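Local coordinates for Sca-family protein (Rickettsia rickettsii, PDB 4LQ8) that forms the N-terminal head region of a rickettsial surface cell antigen and probably acts in cell adhesion, at residues Leu273-Ser277 with Gln322-Val326. Sequence-based numbering, arbitrary orientation.
Sequences LKEIS and QGQSV
E275 reaches from strand 271-277 to the loop 322-326 and binds it through both carboxylate oxygens. Its CB leaves the strand alongside the loop, and the chain turns about the CB-CG bond (chi2 58°), bringing the carboxylate up to the backbone of Q324 and S325. CG passes 4.1 Å from S325 OG, and CD lies 3.4 Å from Q324 N. Beyond CD the two oxygens divide the work. OE2 accepts a straight hydrogen bond of 2.8 Å from Q324 N through its syn lone pair, and the CB of Q324 packs beside it. OE1 takes the next amide, S325 N, at 2.8 Å; this bond is more bent (139°) and arrives on the syn side, 31° out of the carboxylate plane. Two successive amides of the loop thus hold one carboxylate and fix its rotation.

S325 OG faces two acceptors, E275 OE1 at 2.6 Å and I276 O at 2.7 Å, and its single proton could go to either. At the other end G323 lays its CA 3.4 Å from K274 O in a CA-H...O contact.

R70 of helix 64-90 forms a salt bridge with E275 OE2, which would favour the charged carboxylate. The loop starts where a Schellman motif ends helix 308-320, and K274 and E275 form a classic beta bulge opposite H262 of strand 258-265. The carboxylate therefore ties this edge of the sheet to the loop that leads on to strand 329-332, with I74 of helix 64-90 touching both E275 and S325.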
ATOM      1  N   LEU A 273      -1.523 -10.526  10.020  1.00 28.81           N
ATOM      2  CA  LEU A 273      -1.594  -9.603   8.893  1.00 26.94           C
ATOM      3  C   LEU A 273      -2.910  -9.781   8.130  1.00 29.80           C
ATOM      4  O   LEU A 273      -3.132 -10.820   7.508  1.00 30.89           O
ATOM      5  CB  LEU A 273      -0.360  -9.751   7.996  1.00 25.86           C
ATOM      6  CG  LEU A 273      -0.261  -8.827   6.756  1.00 27.88           C
ATOM      7  CD1 LEU A 273      -0.296  -7.329   7.144  1.00 24.82           C
ATOM      8  CD2 LEU A 273       1.011  -9.142   5.978  1.00 27.42           C
ATOM      9  N   LYS A 274      -3.801  -8.773   8.218  1.00 23.63           N
ATOM     10  CA  LYS A 274      -5.133  -8.839   7.600  1.00 23.60           C
ATOM     11  C   LYS A 274      -5.243  -8.012   6.338  1.00 27.87           C
ATOM     12  O   LYS A 274      -6.101  -8.272   5.485  1.00 25.92           O
ATOM     13  CB  LYS A 274      -6.210  -8.346   8.619  1.00 25.96           C
ATOM     14  CG  LYS A 274      -6.280  -9.173   9.926  1.00 32.52           C
ATOM     15  CD  LYS A 274      -6.980 -10.507   9.744  1.00 35.68           C
ATOM     16  CE  LYS A 274      -6.956 -11.336  11.000  1.00 66.87           C
ATOM     17  NZ  LYS A 274      -7.608 -12.656  10.786  1.00 84.24           N
ATOM     18  N   GLU A 275      -4.433  -6.955   6.254  1.00 25.78           N
ATOM     19  CA  GLU A 275      -4.571  -6.022   5.142  1.00 24.71           C
ATOM     20  C   GLU A 275      -3.341  -5.192   4.979  1.00 26.88           C
ATOM     21  O   GLU A 275      -2.590  -4.982   5.930  1.00 26.64           O
ATOM     22  CB  GLU A 275      -5.761  -5.083   5.453  1.00 25.94           C
ATOM     23  CG  GLU A 275      -6.524  -4.568   4.252  1.00 36.14           C
ATOM     24  CD  GLU A 275      -7.125  -5.639   3.356  1.00 37.58           C
ATOM     25  OE1 GLU A 275      -6.448  -6.033   2.387  1.00 28.59           O
ATOM     26  OE2 GLU A 275      -8.252  -6.101   3.627  1.00 32.04           O
ATOM     27  N   ILE A 276      -3.139  -4.718   3.757  1.00 23.18           N
ATOM     28  CA  ILE A 276      -2.110  -3.755   3.386  1.00 21.93           C
ATOM     29  C   ILE A 276      -2.765  -2.756   2.443  1.00 26.10           C
ATOM     30  O   ILE A 276      -3.862  -3.013   1.932  1.00 25.48           O
ATOM     31  CB  ILE A 276      -0.823  -4.377   2.769  1.00 23.93           C
ATOM     32  CG1 ILE A 276      -1.112  -5.059   1.380  1.00 23.26           C
ATOM     33  CG2 ILE A 276      -0.099  -5.311   3.762  1.00 23.18           C
ATOM     34  CD1 ILE A 276       0.176  -5.463   0.574  1.00 25.34           C
ATOM     35  N   SER A 277      -2.107  -1.626   2.206  1.00 23.10           N
ATOM     36  CA  SER A 277      -2.566  -0.666   1.201  1.00 22.59           C
ATOM     37  C   SER A 277      -1.394   0.140   0.713  1.00 24.74           C
ATOM     38  O   SER A 277      -0.377   0.250   1.402  1.00 23.65           O
ATOM     39  CB  SER A 277      -3.667   0.251   1.742  1.00 24.27           C
ATOM     40  OG  SER A 277      -3.164   1.409   2.389  1.00 22.88           O
ATOM     41  N   GLN A 322      -8.164 -13.655   4.278  1.00 29.96           N
ATOM     42  CA  GLN A 322      -9.391 -13.143   3.651  1.00 29.72           C
ATOM     43  C   GLN A 322      -9.421 -11.620   3.494  1.00 32.25           C
ATOM     44  O   GLN A 322     -10.490 -11.014   3.583  1.00 31.50           O
ATOM     45  CB  GLN A 322     -10.653 -13.642   4.407  1.00 31.81           C
ATOM     46  CG  GLN A 322     -10.729 -15.156   4.648  1.00 48.53           C
ATOM     47  CD  GLN A 322     -10.525 -15.957   3.389  1.00 75.11           C
ATOM     48  OE1 GLN A 322      -9.499 -16.623   3.216  1.00 75.39           O
ATOM     49  NE2 GLN A 322     -11.477 -15.877   2.465  1.00 66.94           N
ATOM     50  N   GLY A 323      -8.262 -11.019   3.258  1.00 27.01           N
ATOM     51  CA  GLY A 323      -8.175  -9.578   3.057  1.00 25.53           C
ATOM     52  C   GLY A 323      -8.755  -9.157   1.721  1.00 27.75           C
ATOM     53  O   GLY A 323      -9.005  -9.983   0.846  1.00 26.13           O
ATOM     54  N   GLN A 324      -8.972  -7.862   1.554  1.00 26.31           N
ATOM     55  CA  GLN A 324      -9.562  -7.316   0.339  1.00 25.51           C
ATOM     56  C   GLN A 324      -8.552  -6.758  -0.650  1.00 28.94           C
ATOM     57  O   GLN A 324      -8.921  -6.446  -1.784  1.00 28.22           O
ATOM     58  CB  GLN A 324     -10.580  -6.261   0.721  1.00 26.63           C
ATOM     59  CG  GLN A 324     -11.761  -6.839   1.499  1.00 24.40           C
ATOM     60  CD  GLN A 324     -12.694  -5.748   1.941  1.00 30.34           C
ATOM     61  OE1 GLN A 324     -12.619  -4.591   1.501  1.00 28.71           O
ATOM     62  NE2 GLN A 324     -13.552  -6.068   2.870  1.00 25.22           N
ATOM     63  N   SER A 325      -7.285  -6.617  -0.231  1.00 24.46           N
ATOM     64  CA  SER A 325      -6.242  -6.083  -1.103  1.00 24.31           C
ATOM     65  C   SER A 325      -6.138  -6.868  -2.394  1.00 28.63           C
ATOM     66  O   SER A 325      -6.228  -8.108  -2.394  1.00 26.49           O
ATOM     67  CB  SER A 325      -4.884  -6.117  -0.407  1.00 27.54           C
ATOM     68  OG  SER A 325      -4.830  -5.078   0.551  1.00 34.30           O
ATOM     69  N   VAL A 326      -5.969  -6.143  -3.494  1.00 25.57           N
ATOM     70  CA  VAL A 326      -5.732  -6.755  -4.795  1.00 25.79           C
ATOM     71  C   VAL A 326      -4.350  -6.260  -5.252  1.00 29.52           C
ATOM     72  O   VAL A 326      -3.935  -5.150  -4.889  1.00 28.06           O
ATOM     73  CB  VAL A 326      -6.900  -6.553  -5.803  1.00 28.38           C
ATOM     74  CG1 VAL A 326      -8.127  -7.318  -5.328  1.00 27.96           C
ATOM     75  CG2 VAL A 326      -7.234  -5.076  -5.964  1.00 27.45           C
TER